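Local coordinates for homocitrate synthase (Sulfolobus acidocaldarius, PDB 6KTQ), which catalyses the aldol-type condensation of 2-oxoglutarate with acetyl-CoA to give homocitrate, the first step of lysine biosynthesis through alpha-aminoadipate, at residues A[55-59]-A[293-297]; A[203-209]-A[237-242]. All coordinates share one frame; numbering follows the deposited sequence.

Contact 1: residues A[55-59]-A[293-297]; sequences QRVEI and LVEKY
The ring of Tyr297 carries Gln55 on one face. Gln55 CG sits 3.4 Å from the centroid of the Tyr297 ring and 10° off its normal, a CH-pi contact. The Gln55 amide continues over the CG-CD1 side of the ring, with its plane turned only 17° from the ring plane. CG of Gln55 stands anti to its carbonyl carbon (chi1 -79°) and the chain runs on extended, which lays it over the ring. Gln55 OE1 takes a hydrogen bond from Thr52 N, which ties the amide to the start of its helix and limits its turning. At the ring edge, Ile59 CD1 comes to 4.1 Å from Tyr297 CD2. The same methyl meets Val294 CG2 at 4.2 Å. The Glu58 carboxylate lies near the Tyr297 hydroxyl but is modelled too close to it, so its exact placement is doubtful. A water donates to Glu58 OE2 at 2.9 Å and bonds Tyr297 OH at 3.0 Å. Cutting Gln55 back to an alanine would probably uncover this ring face and leave Thr52 N without that acceptor. Helix 53-66, which follows barrel strand 31-37, runs antiparallel to helix 287-298, with segment axes 10.8 Å apart. The two are held mainly by dispersion packing and the CH-pi contact, with no clear direct hydrogen bond across. The polar link is a water, subject to the doubt over Glu58.

Contact 2: residues A[203-209]-A[237-242]; sequences LYPSRTR and ANVLAA. With SO4 (sulfate ion), chain J.
Pro205 and Ala237 make the apolar part of this contact with Ala241 and Thr208. Pro205 CG lies 3.7 Å from Ala237 CB, and Pro205 CB lies 4.4 Å from Ala241 CB. The methyl of Thr208 packs on the neighbouring Ala242, with Thr208 CG2 3.8 Å from Ala242 CB. Thr208 OG1 is anti to the carbonyl carbon (chi1 -55°), which leaves CG2 anti to the backbone N and directed at Ala242.

The backbones also meet directly. Ala241 CB points at the other helix and comes to 3.2 Å from Pro205 O. Arg209 CA approaches Ala241 O at 3.4 Å in a CA-H...O contact. Such closeness fits the small alanines on helix 235-244. The short axes lie 7.7 Å apart and cross at -27°.

The polar group lies at the start of helix 205-218. The buried amide of Asn238 fits among Leu203, Pro205 and Thr208. Tyr204 holds the N-cap position, and its carbonyl O accepts the backbone N of Thr208 and, weakly, Thr208 OG1. Leu203 N is hydrogen-bonded to Asp198 OD2.

The charged part is at Arg209. Its NH1 donates to sulfate O2 at 3.0 Å, nearly straight at 164°, and the sulfate sulfur lies in the guanidinium plane. Arg209 of the second subunit and Lys213 also bind this ion, which probably came from the crystallisation liquor.

Val239 and Ala242 pack on Ile226 of strand 223-228. The whole is a pair of neighbouring, roughly parallel outer helices, joined through that strand, as in the (beta/alpha)8 TIM barrel of this family.

How the contacts relate
Both contacts join helices around the catalytic barrel, but on opposite sides of the chain's centre. Their centres are 30 Å apart and their nearest atoms about 17 Å. Contact 2 is nested along the chain inside the stretch of chain closed by contact 1. Neither contact supplies a zinc ligand; these are Glu42, His227 and His229. The side chain of Val294 in contact 1 is about 11 Å from that of Glu42. In contact 2 the side chain of Leu203 is about 8 Å from that of His227 and about 10 Å from the bound 2-oxoglutarate. Contact 2 also reaches the second subunit, while no other chain of the assembly touches contact 1.

Contact 1: residues A[55-59]-A[293-297]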
# COMPACT_ATOMS: atom_id res chain seq x y z
N GLN A 55 22.99 -35.90 4.10
CA GLN A 55 23.12 -34.48 4.53
C GLN A 55 21.90 -33.65 4.10
O GLN A 55 21.39 -32.84 4.86
CB GLN A 55 24.39 -33.88 3.96
CG GLN A 55 25.61 -34.32 4.78
CD GLN A 55 26.94 -34.05 4.13
OE1 GLN A 55 27.04 -33.54 3.03
NE2 GLN A 55 27.98 -34.45 4.80
N ARG A 56 21.52 -33.84 2.85
CA ARG A 56 20.34 -33.23 2.23
C ARG A 56 19.11 -33.50 3.02
O ARG A 56 18.34 -32.61 3.29
CB ARG A 56 20.08 -33.90 0.91
CG ARG A 56 20.36 -33.12 -0.31
CD ARG A 56 19.49 -33.65 -1.47
NE ARG A 56 19.36 -32.56 -2.41
CZ ARG A 56 20.38 -32.05 -3.08
NH1 ARG A 56 20.16 -31.02 -3.88
NH2 ARG A 56 21.61 -32.57 -3.00
N VAL A 57 18.91 -34.77 3.35
CA VAL A 57 17.78 -35.19 4.17
C VAL A 57 17.84 -34.54 5.55
O VAL A 57 16.80 -34.08 6.07
CB VAL A 57 17.70 -36.73 4.28
CG1 VAL A 57 16.66 -37.15 5.31
CG2 VAL A 57 17.38 -37.33 2.92
N GLU A 58 19.01 -34.49 6.18
CA GLU A 58 19.09 -33.91 7.51
C GLU A 58 18.76 -32.40 7.45
O GLU A 58 18.08 -31.85 8.33
CB GLU A 58 20.47 -34.12 8.17
CG GLU A 58 20.51 -33.76 9.65
CD GLU A 58 21.87 -34.00 10.35
OE1 GLU A 58 22.84 -34.49 9.72
OE2 GLU A 58 21.99 -33.67 11.54
N ILE A 59 19.26 -31.72 6.44
CA ILE A 59 18.95 -30.29 6.28
C ILE A 59 17.44 -30.09 6.06
O ILE A 59 16.85 -29.23 6.69
CB ILE A 59 19.78 -29.67 5.16
CG1 ILE A 59 21.27 -29.64 5.56
CG2 ILE A 59 19.31 -28.27 4.84
CD1 ILE A 59 22.20 -29.33 4.42
N LEU A 293 24.58 -26.25 11.30
CA LEU A 293 24.42 -27.49 10.50
C LEU A 293 24.82 -27.33 9.05
O LEU A 293 25.53 -28.17 8.49
CB LEU A 293 22.99 -27.99 10.58
CG LEU A 293 22.68 -29.31 9.89
CD1 LEU A 293 23.39 -30.45 10.61
CD2 LEU A 293 21.19 -29.53 9.88
N VAL A 294 24.38 -26.26 8.42
CA VAL A 294 24.68 -26.06 7.02
C VAL A 294 26.15 -25.71 6.87
O VAL A 294 26.81 -26.07 5.90
CB VAL A 294 23.76 -25.00 6.40
CG1 VAL A 294 24.26 -24.58 5.02
CG2 VAL A 294 22.32 -25.55 6.33
N GLU A 295 26.67 -24.98 7.84
CA GLU A 295 28.07 -24.63 7.82
C GLU A 295 28.92 -25.91 7.87
O GLU A 295 29.85 -26.10 7.08
CB GLU A 295 28.31 -23.69 8.99
CG GLU A 295 29.71 -23.35 9.32
CD GLU A 295 29.73 -22.30 10.42
OE1 GLU A 295 29.11 -22.54 11.48
OE2 GLU A 295 30.33 -21.24 10.21
N LYS A 296 28.55 -26.82 8.76
CA LYS A 296 29.23 -28.10 8.84
C LYS A 296 29.21 -28.87 7.51
O LYS A 296 30.26 -29.34 7.09
CB LYS A 296 28.61 -28.93 9.96
CG LYS A 296 29.28 -30.28 10.22
CD LYS A 296 28.26 -31.32 10.69
CE LYS A 296 28.26 -31.55 12.18
NZ LYS A 296 29.11 -32.72 12.53
N TYR A 297 28.06 -29.02 6.85
CA TYR A 297 28.00 -29.83 5.64
C TYR A 297 28.51 -29.12 4.38
O TYR A 297 29.03 -29.77 3.47
CB TYR A 297 26.59 -30.38 5.42
CG TYR A 297 26.13 -31.32 6.51
CD1 TYR A 297 27.05 -32.08 7.26
CD2 TYR A 297 24.77 -31.49 6.79
CE1 TYR A 297 26.62 -32.98 8.23
CE2 TYR A 297 24.35 -32.38 7.79
CZ TYR A 297 25.29 -33.12 8.49
OH TYR A 297 24.89 -33.99 9.49
O HOH W 1 24.74 -33.13 12.39

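Contact 2: residues A[203-209]-A[237-242]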
# COMPACT_ATOMS: atom_id res chain seq x y z
N LEU A 203 18.55 -5.53 -8.78
CA LEU A 203 17.36 -4.80 -8.35
C LEU A 203 17.74 -3.70 -7.36
O LEU A 203 18.60 -3.91 -6.50
CB LEU A 203 16.40 -5.76 -7.66
CG LEU A 203 15.01 -6.07 -8.17
CD1 LEU A 203 14.61 -5.58 -9.56
CD2 LEU A 203 14.66 -7.52 -7.89
N TYR A 204 17.09 -2.54 -7.47
CA TYR A 204 17.18 -1.49 -6.46
C TYR A 204 15.91 -1.57 -5.62
O TYR A 204 14.81 -1.56 -6.17
CB TYR A 204 17.34 -0.10 -7.10
CG TYR A 204 17.66 0.94 -6.07
CD1 TYR A 204 18.96 1.10 -5.61
CD2 TYR A 204 16.66 1.72 -5.50
CE1 TYR A 204 19.26 2.01 -4.59
CE2 TYR A 204 16.94 2.64 -4.51
CZ TYR A 204 18.25 2.80 -4.06
OH TYR A 204 18.58 3.72 -3.08
N PRO A 205 16.04 -1.63 -4.29
CA PRO A 205 14.90 -1.92 -3.42
C PRO A 205 13.60 -1.12 -3.68
O PRO A 205 12.54 -1.72 -3.73
CB PRO A 205 15.45 -1.61 -2.03
CG PRO A 205 16.87 -2.07 -2.14
CD PRO A 205 17.30 -1.59 -3.51
N SER A 206 13.68 0.19 -3.80
CA SER A 206 12.43 0.97 -4.02
C SER A 206 11.79 0.53 -5.33
O SER A 206 10.57 0.43 -5.43
CB SER A 206 12.66 2.49 -3.98
OG SER A 206 13.45 2.90 -5.06
N ARG A 207 12.62 0.21 -6.31
CA ARG A 207 12.11 -0.28 -7.58
C ARG A 207 11.53 -1.67 -7.48
O ARG A 207 10.53 -1.96 -8.12
CB ARG A 207 13.13 -0.14 -8.68
CG ARG A 207 13.55 1.29 -8.82
CD ARG A 207 14.34 1.55 -10.07
NE ARG A 207 14.47 2.99 -10.29
CZ ARG A 207 15.37 3.55 -11.10
NH1 ARG A 207 16.23 2.81 -11.79
NH2 ARG A 207 15.42 4.88 -11.20
N THR A 208 12.13 -2.54 -6.65
CA THR A 208 11.55 -3.84 -6.39
C THR A 208 10.10 -3.73 -5.86
O THR A 208 9.22 -4.47 -6.28
CB THR A 208 12.42 -4.61 -5.38
OG1 THR A 208 13.77 -4.69 -5.88
CG2 THR A 208 11.88 -5.99 -5.14
N ARG A 209 9.86 -2.82 -4.93
CA ARG A 209 8.53 -2.67 -4.37
C ARG A 209 7.48 -2.33 -5.43
O ARG A 209 6.38 -2.91 -5.44
CB ARG A 209 8.54 -1.58 -3.29
CG ARG A 209 7.18 -1.39 -2.62
CD ARG A 209 7.16 -0.15 -1.74
NE ARG A 209 5.82 0.44 -1.71
CZ ARG A 209 5.28 1.17 -2.70
NH1 ARG A 209 4.05 1.65 -2.56
NH2 ARG A 209 5.96 1.42 -3.83
N ALA A 237 17.41 -6.42 1.39
CA ALA A 237 16.58 -5.24 1.21
C ALA A 237 15.60 -5.46 0.06
O ALA A 237 14.48 -4.98 0.10
CB ALA A 237 17.46 -4.05 0.93
N ASN A 238 16.03 -6.18 -0.98
CA ASN A 238 15.17 -6.46 -2.10
C ASN A 238 14.03 -7.42 -1.76
O ASN A 238 12.85 -7.23 -2.19
CB ASN A 238 15.98 -6.96 -3.31
CG ASN A 238 16.70 -5.86 -4.03
OD1 ASN A 238 17.84 -6.02 -4.49
ND2 ASN A 238 16.01 -4.75 -4.23
N VAL A 239 14.31 -8.43 -0.95
CA VAL A 239 13.23 -9.35 -0.60
C VAL A 239 12.18 -8.69 0.31
O VAL A 239 10.96 -8.97 0.14
CB VAL A 239 13.72 -10.72 -0.05
CG1 VAL A 239 14.72 -11.36 -1.00
CG2 VAL A 239 14.27 -10.64 1.35
N LEU A 240 12.62 -7.81 1.22
CA LEU A 240 11.66 -7.12 2.08
C LEU A 240 10.84 -6.18 1.18
O LEU A 240 9.64 -6.10 1.31
CB LEU A 240 12.31 -6.33 3.20
CG LEU A 240 13.13 -7.01 4.32
CD1 LEU A 240 12.91 -6.30 5.67
CD2 LEU A 240 12.89 -8.50 4.48
N ALA A 241 11.50 -5.49 0.26
CA ALA A 241 10.76 -4.58 -0.64
C ALA A 241 9.73 -5.35 -1.50
O ALA A 241 8.62 -4.88 -1.75
CB ALA A 241 11.73 -3.85 -1.51
N ALA A 242 10.12 -6.54 -1.95
CA ALA A 242 9.21 -7.39 -2.71
C ALA A 242 7.99 -7.77 -1.88
O ALA A 242 6.84 -7.76 -2.36
CB ALA A 242 9.95 -8.62 -3.22
S SO4 J . 1.18 1.20 -0.53
O1 SO4 J . 0.22 1.01 0.58
O2 SO4 J . 2.49 1.66 -0.01
O3 SO4 J . 1.35 -0.09 -1.22
O4 SO4 J . 0.67 2.18 -1.52